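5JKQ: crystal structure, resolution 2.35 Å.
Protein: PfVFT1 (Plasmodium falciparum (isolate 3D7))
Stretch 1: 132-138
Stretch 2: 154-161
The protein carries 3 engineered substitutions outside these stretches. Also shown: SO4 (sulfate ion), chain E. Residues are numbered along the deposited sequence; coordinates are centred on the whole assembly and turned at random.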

# COMPACT_ATOMS: atom_id res chain seq x y z
N TYR A 132 -12.03 -12.17 -2.33
CA TYR A 132 -13.02 -12.08 -1.26
C TYR A 132 -13.54 -10.65 -1.12
O TYR A 132 -12.91 -9.71 -1.60
N ASP A 133 -14.68 -10.49 -0.47
CA ASP A 133 -15.19 -9.16 -0.14
C ASP A 133 -14.42 -8.61 1.06
O ASP A 133 -13.97 -7.46 1.04
N ASN A 134 -14.28 -9.44 2.09
CA ASN A 134 -13.42 -9.13 3.23
C ASN A 134 -12.23 -10.08 3.25
O ASN A 134 -12.35 -11.24 3.65
N VAL A 135 -11.08 -9.58 2.81
CA VAL A 135 -9.88 -10.40 2.70
C VAL A 135 -9.29 -10.69 4.08
O VAL A 135 -8.70 -11.74 4.30
N PHE A 136 -9.47 -9.75 5.01
CA PHE A 136 -8.90 -9.89 6.34
C PHE A 136 -9.59 -11.01 7.14
O PHE A 136 -8.99 -11.59 8.04
N VAL A 137 -10.84 -11.30 6.80
CA VAL A 137 -11.56 -12.41 7.41
C VAL A 137 -10.98 -13.73 6.90
O VAL A 137 -10.70 -14.64 7.68
N ALA A 138 -10.80 -13.81 5.59
CA ALA A 138 -10.23 -15.00 4.96
C ALA A 138 -8.83 -15.26 5.49
O ALA A 138 -8.42 -16.41 5.66
N ASN A 154 -2.65 1.59 6.56
CA ASN A 154 -3.53 2.12 7.60
C ASN A 154 -4.91 1.46 7.56
O ASN A 154 -5.89 2.03 8.05
N SER A 155 -4.98 0.26 6.99
CA SER A 155 -6.25 -0.42 6.78
C SER A 155 -6.92 -0.84 8.09
O SER A 155 -6.24 -1.20 9.05
N ARG A 156 -8.24 -0.79 8.11
CA ARG A 156 -9.03 -1.31 9.22
C ARG A 156 -9.01 -2.83 9.23
O ARG A 156 -9.64 -3.47 8.39
N LEU A 157 -8.28 -3.40 10.19
CA LEU A 157 -8.21 -4.85 10.32
C LEU A 157 -9.42 -5.36 11.11
O LEU A 157 -9.31 -5.66 12.30
N VAL A 158 -10.55 -5.45 10.42
CA VAL A 158 -11.82 -5.80 11.06
C VAL A 158 -12.58 -6.87 10.29
O VAL A 158 -12.40 -7.04 9.08
N ASP A 159 -13.46 -7.58 11.00
CA ASP A 159 -14.34 -8.56 10.37
C ASP A 159 -15.55 -7.84 9.76
O ASP A 159 -15.57 -6.61 9.68
N GLN A 160 -16.55 -8.61 9.34
CA GLN A 160 -17.73 -8.03 8.72
C GLN A 160 -18.60 -7.30 9.74
O GLN A 160 -19.29 -6.34 9.40
N SER A 161 -18.57 -7.76 10.99
CA SER A 161 -19.32 -7.11 12.06
C SER A 161 -18.72 -5.74 12.39
O SER A 161 -19.37 -4.91 13.03

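The contact joins the first turn of a helix, which begins at Val135, to a segment of irregular loop, and it buries about 355 Å² counted over both sides. Three side chains of the first stretch, Asn134, Phe136 and Val137, point their CA-to-CB bonds toward the loop, and each does a different job.

Asn134 is the polar centre. It occupies the N-cap position, where the amide nitrogens of the first helical turn lack partners from a preceding turn. With chi1 in the t well (-172°) and chi2 at -39°, the carboxamide is turned so that Asn134 OD1 accepts from Val137 N at 2.9 Å, a capping bond; Asn134 OD1 also lies 3.0 Å from Phe136 N. Because an amide carries an acceptor and a donor on the same carbon, fixing OD1 at the helix leaves ND2 directed at the loop. There Asn134 ND2 donates to Val158 O at 3.1 Å with a nearly straight angle of 171°, the one hydrogen bond between the stretches. Asparagine suits this place because one short, planar group can both cap the helix and hold the neighbouring backbone.

Val158 therefore contributes through its carbonyl: its own side chain, chi1 m, points away from the helix. Gln160 reaches in from the side. Its m, m conformation, with chi3 at 37°, folds the chain back so that its end comes nearer to the first stretch, placing Gln160 OE1 3.5 Å from Asn134 ND2 and Gln160 NE2 4.4 Å from Asp133 CB. A long, flexible amide can thus lie along the margin of the contact while remaining exposed.

Phe136 supplies the largest apolar surface of the contact and is buried. Its m rotamer (chi1 -63°, chi2 -61°) carries the ring to the loop around Ser155, Arg156 and Leu157. Leu157 starts sideways, but its m, t rotamer brings Leu157 CD2 over one face of the ring, 3.7 Å from the centroid of the Phe136 ring and 23° off the ring normal, a CH-pi contact; the closest pair is Leu157 CD2 to Phe136 CE1 at 3.4 Å. The CA-to-CB bond of Ser155 points toward the helix, and Ser155 CB lies 3.8 Å from Phe136 CZ. The backbone of Arg156 also takes part, Arg156 O lying 3.8 Å from Phe136 CE2, whereas its long side chain stays exposed.

Val137, chi1 154° in the t range, sets Val137 CG2 3.7 Å from Asp159 CA and 3.9 Å from Asp159 CB, so a compact branched side chain packs on the loop where the two backbones come close. Asp159 adopts the p rotamer, and its carboxylate leads away from this apolar contact.

A sulfate, probably from the crystallisation liquor, sits at the backbone just before the helix. Asp133 N donates to sulfate O3 at 2.7 Å and, in a weak bond, to sulfate O1 at 3.1 Å. Asn134 N donates to sulfate O1 at 3.0 Å. The anion is thus held by main-chain amides.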

# COMPACT_ATOMS: atom_id res chain seq x y z
CB TYR A 132 -12.43 -12.54 0.07
CG TYR A 132 -11.79 -13.90 0.04
CD1 TYR A 132 -12.54 -15.05 0.23
CD2 TYR A 132 -10.42 -14.04 -0.18
CE1 TYR A 132 -11.95 -16.30 0.21
CE2 TYR A 132 -9.83 -15.29 -0.21
CZ TYR A 132 -10.59 -16.41 -0.01
OH TYR A 132 -10.00 -17.65 -0.04
CB ASP A 133 -16.69 -9.21 0.16
CG ASP A 133 -17.54 -9.36 -1.09
OD1 ASP A 133 -17.21 -8.73 -2.12
OD2 ASP A 133 -18.54 -10.11 -1.05
CB ASN A 134 -14.21 -9.23 4.54
CG ASN A 134 -13.43 -8.71 5.74
OD1 ASN A 134 -12.22 -8.94 5.86
ND2 ASN A 134 -14.11 -8.02 6.64
CB VAL A 135 -8.81 -9.72 1.81
CG1 VAL A 135 -7.61 -10.64 1.62
CG2 VAL A 135 -9.40 -9.35 0.46
CB PHE A 136 -9.00 -8.57 7.10
CG PHE A 136 -8.20 -7.45 6.48
CD1 PHE A 136 -6.83 -7.57 6.34
CD2 PHE A 136 -8.82 -6.30 6.04
CE1 PHE A 136 -6.09 -6.55 5.77
CE2 PHE A 136 -8.09 -5.27 5.47
CZ PHE A 136 -6.72 -5.40 5.33
CB VAL A 137 -13.08 -12.34 7.12
CG1 VAL A 137 -13.74 -13.72 7.16
CG2 VAL A 137 -13.76 -11.40 8.11
CB ALA A 138 -10.21 -14.84 3.45
CB ASN A 154 -3.65 3.64 7.43
CG ASN A 154 -4.19 4.33 8.67
OD1 ASN A 154 -4.12 3.79 9.78
ND2 ASN A 154 -4.72 5.54 8.49
CB SER A 155 -6.07 -1.65 5.90
OG SER A 155 -5.53 -1.30 4.63
CB ARG A 156 -10.48 -0.82 9.13
CG ARG A 156 -10.69 0.65 9.43
CD ARG A 156 -12.08 1.12 9.02
NE ARG A 156 -12.17 1.39 7.58
CZ ARG A 156 -12.58 0.51 6.66
NH1 ARG A 156 -12.95 -0.72 7.00
NH2 ARG A 156 -12.61 0.87 5.38
CB LEU A 157 -6.90 -5.27 11.01
CG LEU A 157 -5.63 -4.74 10.34
CD1 LEU A 157 -4.39 -5.25 11.05
CD2 LEU A 157 -5.60 -5.11 8.86
CB VAL A 158 -12.73 -4.56 11.19
CG1 VAL A 158 -12.06 -3.50 12.05
CG2 VAL A 158 -13.07 -3.99 9.82
CB ASP A 159 -14.78 -9.62 11.39
CG ASP A 159 -15.43 -9.03 12.63
OD1 ASP A 159 -15.94 -7.89 12.58
OD2 ASP A 159 -15.42 -9.71 13.68
CB GLN A 160 -18.55 -9.12 8.01
CG GLN A 160 -17.84 -9.78 6.84
CD GLN A 160 -17.71 -8.88 5.62
OE1 GLN A 160 -17.50 -7.67 5.73
NE2 GLN A 160 -17.85 -9.46 4.43
CB SER A 161 -19.34 -7.99 13.31
OG SER A 161 -19.67 -9.33 12.99
S SO4 E . -16.38 -12.99 1.23
O1 SO4 E . -15.42 -12.18 1.99
O2 SO4 E . -16.10 -14.41 1.42
O3 SO4 E . -16.29 -12.67 -0.19
O4 SO4 E . -17.73 -12.69 1.71